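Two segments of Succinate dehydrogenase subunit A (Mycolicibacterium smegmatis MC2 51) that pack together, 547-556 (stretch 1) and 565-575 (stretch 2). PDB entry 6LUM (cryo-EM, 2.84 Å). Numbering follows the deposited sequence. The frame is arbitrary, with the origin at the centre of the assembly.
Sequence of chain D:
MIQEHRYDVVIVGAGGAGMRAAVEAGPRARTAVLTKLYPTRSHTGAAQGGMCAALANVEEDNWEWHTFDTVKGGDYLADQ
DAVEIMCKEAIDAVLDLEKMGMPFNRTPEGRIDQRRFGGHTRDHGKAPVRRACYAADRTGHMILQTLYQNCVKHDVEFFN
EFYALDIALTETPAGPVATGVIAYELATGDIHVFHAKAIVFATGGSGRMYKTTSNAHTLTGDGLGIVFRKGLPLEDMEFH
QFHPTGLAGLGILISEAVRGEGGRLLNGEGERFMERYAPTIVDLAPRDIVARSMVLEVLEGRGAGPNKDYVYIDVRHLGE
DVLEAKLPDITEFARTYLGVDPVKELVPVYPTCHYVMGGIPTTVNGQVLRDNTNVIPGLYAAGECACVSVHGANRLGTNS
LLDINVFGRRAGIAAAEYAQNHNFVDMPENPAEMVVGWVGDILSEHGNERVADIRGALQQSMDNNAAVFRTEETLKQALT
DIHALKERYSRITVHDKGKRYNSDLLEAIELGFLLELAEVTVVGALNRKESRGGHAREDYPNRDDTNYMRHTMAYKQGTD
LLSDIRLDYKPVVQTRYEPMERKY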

ATOM      1  N   ASN D 547     -33.273 -56.131  -9.056  1.00 53.34           N
ATOM      2  CA  ASN D 547     -34.110 -55.343  -9.943  1.00 53.34           C
ATOM      3  C   ASN D 547     -33.991 -53.845  -9.733  1.00 53.34           C
ATOM      4  O   ASN D 547     -34.207 -53.090 -10.679  1.00 53.34           O
ATOM      5  CB  ASN D 547     -35.580 -55.746  -9.777  1.00 53.34           C
ATOM      6  CG  ASN D 547     -36.351 -55.686 -11.079  1.00 53.34           C
ATOM      7  OD1 ASN D 547     -36.082 -54.847 -11.937  1.00 53.34           O
ATOM      8  ND2 ASN D 547     -37.319 -56.581 -11.232  1.00 53.34           N
ATOM      9  N   TYR D 548     -33.647 -53.393  -8.532  1.00 43.91           N
ATOM     10  CA  TYR D 548     -33.712 -51.980  -8.197  1.00 43.91           C
ATOM     11  C   TYR D 548     -32.405 -51.460  -7.622  1.00 43.91           C
ATOM     12  O   TYR D 548     -32.403 -50.569  -6.777  1.00 43.91           O
ATOM     13  CB  TYR D 548     -34.850 -51.705  -7.221  1.00 43.91           C
ATOM     14  CG  TYR D 548     -36.215 -51.881  -7.823  1.00 43.91           C
ATOM     15  CD1 TYR D 548     -36.662 -51.036  -8.823  1.00 43.91           C
ATOM     16  CD2 TYR D 548     -37.053 -52.893  -7.396  1.00 43.91           C
ATOM     17  CE1 TYR D 548     -37.896 -51.197  -9.379  1.00 43.91           C
ATOM     18  CE2 TYR D 548     -38.291 -53.060  -7.948  1.00 43.91           C
ATOM     19  CZ  TYR D 548     -38.706 -52.210  -8.940  1.00 43.91           C
ATOM     20  OH  TYR D 548     -39.949 -52.375  -9.493  1.00 43.91           O
ATOM     21  N   MET D 549     -31.272 -51.994  -8.059  1.00 44.96           N
ATOM     22  CA  MET D 549     -30.008 -51.365  -7.685  1.00 44.96           C
ATOM     23  C   MET D 549     -29.529 -50.421  -8.780  1.00 44.96           C
ATOM     24  O   MET D 549     -28.456 -50.576  -9.358  1.00 44.96           O
ATOM     25  CB  MET D 549     -28.956 -52.414  -7.356  1.00 44.96           C
ATOM     26  CG  MET D 549     -27.680 -51.818  -6.778  1.00 44.96           C
ATOM     27  SD  MET D 549     -26.476 -53.029  -6.221  1.00 44.96           S
ATOM     28  CE  MET D 549     -27.250 -53.547  -4.699  1.00 44.96           C
ATOM     29  N   ARG D 550     -30.360 -49.430  -9.082  1.00 37.31           N
ATOM     30  CA  ARG D 550     -30.030 -48.413 -10.064  1.00 37.31           C
ATOM     31  C   ARG D 550     -30.621 -47.090  -9.608  1.00 37.31           C
ATOM     32  O   ARG D 550     -31.621 -47.053  -8.891  1.00 37.31           O
ATOM     33  CB  ARG D 550     -30.560 -48.777 -11.452  1.00 37.31           C
ATOM     34  CG  ARG D 550     -29.947 -50.021 -12.049  1.00 37.31           C
ATOM     35  CD  ARG D 550     -30.839 -50.629 -13.107  1.00 37.31           C
ATOM     36  NE  ARG D 550     -32.177 -50.892 -12.596  1.00 37.31           N
ATOM     37  CZ  ARG D 550     -33.120 -51.527 -13.279  1.00 37.31           C
ATOM     38  NH1 ARG D 550     -32.867 -51.966 -14.503  1.00 37.31           N
ATOM     39  NH2 ARG D 550     -34.314 -51.725 -12.741  1.00 37.31           N
ATOM     40  N   HIS D 551     -29.990 -46.002 -10.023  1.00 29.93           N
ATOM     41  CA  HIS D 551     -30.555 -44.688  -9.788  1.00 29.93           C
ATOM     42  C   HIS D 551     -31.758 -44.489 -10.693  1.00 29.93           C
ATOM     43  O   HIS D 551     -31.759 -44.918 -11.847  1.00 29.93           O
ATOM     44  CB  HIS D 551     -29.525 -43.601 -10.061  1.00 29.93           C
ATOM     45  CG  HIS D 551     -28.341 -43.639  -9.150  1.00 29.93           C
ATOM     46  ND1 HIS D 551     -28.447 -43.511  -7.783  1.00 29.93           N
ATOM     47  CD2 HIS D 551     -27.021 -43.770  -9.413  1.00 29.93           C
ATOM     48  CE1 HIS D 551     -27.244 -43.571  -7.243  1.00 29.93           C
ATOM     49  NE2 HIS D 551     -26.361 -43.727  -8.210  1.00 29.93           N
ATOM     50  N   THR D 552     -32.788 -43.845 -10.164  1.00 29.31           N
ATOM     51  CA  THR D 552     -33.945 -43.463 -10.955  1.00 29.31           C
ATOM     52  C   THR D 552     -33.727 -42.064 -11.499  1.00 29.31           C
ATOM     53  O   THR D 552     -33.272 -41.179 -10.776  1.00 29.31           O
ATOM     54  CB  THR D 552     -35.213 -43.492 -10.106  1.00 29.31           C
ATOM     55  OG1 THR D 552     -35.434 -44.817  -9.613  1.00 29.31           O
ATOM     56  CG2 THR D 552     -36.404 -43.063 -10.922  1.00 29.31           C
ATOM     57  N   MET D 553     -34.045 -41.859 -12.771  1.00 30.88           N
ATOM     58  CA  MET D 553     -33.924 -40.550 -13.391  1.00 30.88           C
ATOM     59  C   MET D 553     -35.265 -40.166 -13.987  1.00 30.88           C
ATOM     60  O   MET D 553     -35.923 -40.992 -14.621  1.00 30.88           O
ATOM     61  CB  MET D 553     -32.829 -40.549 -14.453  1.00 30.88           C
ATOM     62  CG  MET D 553     -31.484 -40.932 -13.892  1.00 30.88           C
ATOM     63  SD  MET D 553     -30.119 -40.564 -14.986  1.00 30.88           S
ATOM     64  CE  MET D 553     -30.108 -38.792 -14.895  1.00 30.88           C
ATOM     65  N   ALA D 554     -35.680 -38.929 -13.763  1.00 24.14           N
ATOM     66  CA  ALA D 554     -36.992 -38.461 -14.171  1.00 24.14           C
ATOM     67  C   ALA D 554     -36.838 -37.292 -15.125  1.00 24.14           C
ATOM     68  O   ALA D 554     -36.051 -36.374 -14.864  1.00 24.14           O
ATOM     69  CB  ALA D 554     -37.823 -38.051 -12.960  1.00 24.14           C
ATOM     70  N   TYR D 555     -37.584 -37.337 -16.228  1.00 26.73           N
ATOM     71  CA  TYR D 555     -37.624 -36.283 -17.228  1.00 26.73           C
ATOM     72  C   TYR D 555     -39.041 -35.745 -17.337  1.00 26.73           C
ATOM     73  O   TYR D 555     -40.007 -36.512 -17.330  1.00 26.73           O
ATOM     74  CB  TYR D 555     -37.187 -36.783 -18.605  1.00 26.73           C
ATOM     75  CG  TYR D 555     -35.842 -37.452 -18.664  1.00 26.73           C
ATOM     76  CD1 TYR D 555     -35.696 -38.784 -18.333  1.00 26.73           C
ATOM     77  CD2 TYR D 555     -34.723 -36.758 -19.083  1.00 26.73           C
ATOM     78  CE1 TYR D 555     -34.481 -39.397 -18.396  1.00 26.73           C
ATOM     79  CE2 TYR D 555     -33.501 -37.367 -19.150  1.00 26.73           C
ATOM     80  CZ  TYR D 555     -33.384 -38.687 -18.803  1.00 26.73           C
ATOM     81  OH  TYR D 555     -32.161 -39.305 -18.868  1.00 26.73           O
ATOM     82  N   LYS D 556     -39.159 -34.431 -17.455  1.00 30.39           N
ATOM     83  CA  LYS D 556     -40.447 -33.781 -17.630  1.00 30.39           C
ATOM     84  C   LYS D 556     -40.766 -33.682 -19.113  1.00 30.39           C
ATOM     85  O   LYS D 556     -39.890 -33.386 -19.926  1.00 30.39           O
ATOM     86  CB  LYS D 556     -40.432 -32.390 -17.004  1.00 30.39           C
ATOM     87  CG  LYS D 556     -41.783 -31.731 -16.896  1.00 30.39           C
ATOM     88  CD  LYS D 556     -41.619 -30.263 -16.585  1.00 30.39           C
ATOM     89  CE  LYS D 556     -42.945 -29.617 -16.282  1.00 30.39           C
ATOM     90  NZ  LYS D 556     -43.522 -30.151 -15.028  1.00 30.39           N
TER
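Stretch 2, residues 565-575: IRLDYKPVVQT

Stretch 2 runs as an extended strand from Ile-565 to about Pro-571, antiparallel to the strand of stretch 1 that ends at Lys-556; the N-to-C directions meet at 146° and the axes approach to 4.6 Å. The register pairs Lys-556 with Ile-565, Tyr-555 with Arg-566, Ala-554 with Leu-567, Met-553 with Asp-568, Thr-552 with Tyr-569 and His-551 with Lys-570, CA atoms 4.7 to 5.2 Å apart. Every second pair closes a two-bond ring, so backbone N and O of both partners are satisfied: His-551 N to Lys-570 O and Lys-570 N to His-551 O, Met-553 N to Asp-568 O and Asp-568 N to Met-553 O, Tyr-555 N to Arg-566 O and Arg-566 N to Tyr-555 O, each 2.9 Å. Four of these six carbonyls also receive a CA-H...O contact from a residue of a non-hydrogen-bonded pair, as from Leu-567 CA to Met-553 O at 3.3 Å and from Ala-554 CA to Arg-566 O at 3.4 Å.

On the face carrying Tyr-555, the guanidinium of Arg-566 lies flat on the tyrosine ring, planes at 10°, with NH1 3.6 Å from Tyr-555 CG. The same group is held within its own strand by a salt bridge, Arg-566 NH2 to Asp-568 OD1 at 2.8 Å, so its charge is met by a carboxylate as well as a ring. Further along this face, Met-553 SD packs 3.7 Å from Lys-570 CB; Lys-570 NZ and His-551 ND1 find hydrogen-bond partners elsewhere in the structure.

On the other face, the guanidinium of Arg-550 covers the Tyr-569 ring, its CZ 4.1 Å from the centroid, while Tyr-569 OH, itself hydrogen-bonded elsewhere in the structure, meets the edge of Tyr-548 at CE1 (3.5 Å). Ala-554 CB fits against Ile-565 CG2 at 3.7 Å and Leu-567 CD2 at 3.9 Å. Beyond the strand, Val-572 points toward stretch 1, its CG1 3.8 Å from Met-549 CG.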

ATOM      1  N   ILE D 565     -44.201 -37.530 -16.297  1.00 28.21           N
ATOM      2  CA  ILE D 565     -42.863 -37.765 -15.774  1.00 28.21           C
ATOM      3  C   ILE D 565     -42.397 -39.101 -16.330  1.00 28.21           C
ATOM      4  O   ILE D 565     -42.930 -40.151 -15.952  1.00 28.21           O
ATOM      5  CB  ILE D 565     -42.840 -37.774 -14.243  1.00 28.21           C
ATOM      6  CG1 ILE D 565     -43.523 -36.532 -13.684  1.00 28.21           C
ATOM      7  CG2 ILE D 565     -41.426 -37.843 -13.735  1.00 28.21           C
ATOM      8  CD1 ILE D 565     -42.737 -35.282 -13.864  1.00 28.21           C
ATOM      9  N   ARG D 566     -41.414 -39.071 -17.226  1.00 32.56           N
ATOM     10  CA  ARG D 566     -40.866 -40.295 -17.796  1.00 32.56           C
ATOM     11  C   ARG D 566     -39.654 -40.733 -16.992  1.00 32.56           C
ATOM     12  O   ARG D 566     -38.772 -39.922 -16.700  1.00 32.56           O
ATOM     13  CB  ARG D 566     -40.476 -40.094 -19.256  1.00 32.56           C
ATOM     14  CG  ARG D 566     -39.626 -41.218 -19.806  1.00 32.56           C
ATOM     15  CD  ARG D 566     -39.384 -41.052 -21.284  1.00 32.56           C
ATOM     16  NE  ARG D 566     -38.757 -39.773 -21.579  1.00 32.56           N
ATOM     17  CZ  ARG D 566     -37.447 -39.590 -21.637  1.00 32.56           C
ATOM     18  NH1 ARG D 566     -36.953 -38.393 -21.914  1.00 32.56           N
ATOM     19  NH2 ARG D 566     -36.630 -40.608 -21.420  1.00 32.56           N
ATOM     20  N   LEU D 567     -39.603 -42.015 -16.648  1.00 27.22           N
ATOM     21  CA  LEU D 567     -38.592 -42.546 -15.745  1.00 27.22           C
ATOM     22  C   LEU D 567     -37.646 -43.465 -16.504  1.00 27.22           C
ATOM     23  O   LEU D 567     -38.083 -44.442 -17.118  1.00 27.22           O
ATOM     24  CB  LEU D 567     -39.245 -43.293 -14.586  1.00 27.22           C
ATOM     25  CG  LEU D 567     -40.106 -42.461 -13.642  1.00 27.22           C
ATOM     26  CD1 LEU D 567     -41.022 -43.365 -12.875  1.00 27.22           C
ATOM     27  CD2 LEU D 567     -39.243 -41.676 -12.696  1.00 27.22           C
ATOM     28  N   ASP D 568     -36.361 -43.150 -16.454  1.00 33.11           N
ATOM     29  CA  ASP D 568     -35.291 -43.990 -16.959  1.00 33.11           C
ATOM     30  C   ASP D 568     -34.427 -44.439 -15.789  1.00 33.11           C
ATOM     31  O   ASP D 568     -34.614 -44.013 -14.648  1.00 33.11           O
ATOM     32  CB  ASP D 568     -34.458 -43.241 -17.999  1.00 33.11           C
ATOM     33  CG  ASP D 568     -35.236 -42.941 -19.264  1.00 33.11           C
ATOM     34  OD1 ASP D 568     -34.748 -42.143 -20.086  1.00 33.11           O
ATOM     35  OD2 ASP D 568     -36.337 -43.504 -19.440  1.00 33.11           O
ATOM     36  N   TYR D 569     -33.456 -45.296 -16.078  1.00 35.17           N
ATOM     37  CA  TYR D 569     -32.604 -45.857 -15.044  1.00 35.17           C
ATOM     38  C   TYR D 569     -31.143 -45.610 -15.375  1.00 35.17           C
ATOM     39  O   TYR D 569     -30.752 -45.566 -16.540  1.00 35.17           O
ATOM     40  CB  TYR D 569     -32.854 -47.346 -14.876  1.00 35.17           C
ATOM     41  CG  TYR D 569     -33.993 -47.643 -13.944  1.00 35.17           C
ATOM     42  CD1 TYR D 569     -35.266 -47.891 -14.428  1.00 35.17           C
ATOM     43  CD2 TYR D 569     -33.799 -47.664 -12.575  1.00 35.17           C
ATOM     44  CE1 TYR D 569     -36.310 -48.159 -13.572  1.00 35.17           C
ATOM     45  CE2 TYR D 569     -34.835 -47.931 -11.712  1.00 35.17           C
ATOM     46  CZ  TYR D 569     -36.085 -48.177 -12.213  1.00 35.17           C
ATOM     47  OH  TYR D 569     -37.110 -48.442 -11.345  1.00 35.17           O
ATOM     48  N   LYS D 570     -30.339 -45.456 -14.329  1.00 30.88           N
ATOM     49  CA  LYS D 570     -28.920 -45.194 -14.464  1.00 30.88           C
ATOM     50  C   LYS D 570     -28.154 -46.215 -13.632  1.00 30.88           C
ATOM     51  O   LYS D 570     -28.484 -46.425 -12.454  1.00 30.88           O
ATOM     52  CB  LYS D 570     -28.603 -43.773 -14.006  1.00 30.88           C
ATOM     53  CG  LYS D 570     -27.142 -43.450 -13.882  1.00 30.88           C
ATOM     54  CD  LYS D 570     -26.980 -42.005 -13.475  1.00 30.88           C
ATOM     55  CE  LYS D 570     -25.538 -41.573 -13.483  1.00 30.88           C
ATOM     56  NZ  LYS D 570     -25.388 -40.244 -12.839  1.00 30.88           N
ATOM     57  N   PRO D 571     -27.145 -46.874 -14.191  1.00 33.05           N
ATOM     58  CA  PRO D 571     -26.433 -47.900 -13.427  1.00 33.05           C
ATOM     59  C   PRO D 571     -25.540 -47.291 -12.360  1.00 33.05           C
ATOM     60  O   PRO D 571     -25.002 -46.195 -12.516  1.00 33.05           O
ATOM     61  CB  PRO D 571     -25.607 -48.618 -14.495  1.00 33.05           C
ATOM     62  CG  PRO D 571     -25.371 -47.575 -15.521  1.00 33.05           C
ATOM     63  CD  PRO D 571     -26.620 -46.744 -15.557  1.00 33.05           C
ATOM     64  N   VAL D 572     -25.385 -48.025 -11.264  1.00 38.25           N
ATOM     65  CA  VAL D 572     -24.554 -47.607 -10.143  1.00 38.25           C
ATOM     66  C   VAL D 572     -23.166 -48.214 -10.297  1.00 38.25           C
ATOM     67  O   VAL D 572     -23.028 -49.404 -10.608  1.00 38.25           O
ATOM     68  CB  VAL D 572     -25.194 -47.996  -8.800  1.00 38.25           C
ATOM     69  CG1 VAL D 572     -25.504 -49.469  -8.765  1.00 38.25           C
ATOM     70  CG2 VAL D 572     -24.265 -47.644  -7.665  1.00 38.25           C
ATOM     71  N   VAL D 573     -22.138 -47.389 -10.097  1.00 37.97           N
ATOM     72  CA  VAL D 573     -20.762 -47.838 -10.253  1.00 37.97           C
ATOM     73  C   VAL D 573     -20.353 -48.670  -9.045  1.00 37.97           C
ATOM     74  O   VAL D 573     -20.793 -48.425  -7.919  1.00 37.97           O
ATOM     75  CB  VAL D 573     -19.837 -46.623 -10.431  1.00 37.97           C
ATOM     76  CG1 VAL D 573     -18.489 -47.050 -10.963  1.00 37.97           C
ATOM     77  CG2 VAL D 573     -20.478 -45.616 -11.347  1.00 37.97           C
ATOM     78  N   GLN D 574     -19.507 -49.674  -9.280  1.00 41.86           N
ATOM     79  CA  GLN D 574     -19.023 -50.549  -8.219  1.00 41.86           C
ATOM     80  C   GLN D 574     -17.546 -50.835  -8.434  1.00 41.86           C
ATOM     81  O   GLN D 574     -17.134 -51.142  -9.555  1.00 41.86           O
ATOM     82  CB  GLN D 574     -19.803 -51.865  -8.179  1.00 41.86           C
ATOM     83  CG  GLN D 574     -21.302 -51.694  -8.120  1.00 41.86           C
ATOM     84  CD  GLN D 574     -21.952 -52.601  -7.106  1.00 41.86           C
ATOM     85  OE1 GLN D 574     -21.338 -53.552  -6.622  1.00 41.86           O
ATOM     86  NE2 GLN D 574     -23.200 -52.309  -6.766  1.00 41.86           N
ATOM     87  N   THR D 575     -16.752 -50.730  -7.368  1.00 44.88           N
ATOM     88  CA  THR D 575     -15.328 -51.045  -7.445  1.00 44.88           C
ATOM     89  C   THR D 575     -14.945 -52.237  -6.579  1.00 44.88           C
ATOM     90  O   THR D 575     -14.426 -53.227  -7.104  1.00 44.88           O
ATOM     91  CB  THR D 575     -14.492 -49.824  -7.051  1.00 44.88           C
ATOM     92  OG1 THR D 575     -14.658 -49.563  -5.654  1.00 44.88           O
ATOM     93  CG2 THR D 575     -14.923 -48.610  -7.844  1.00 44.88           C
TER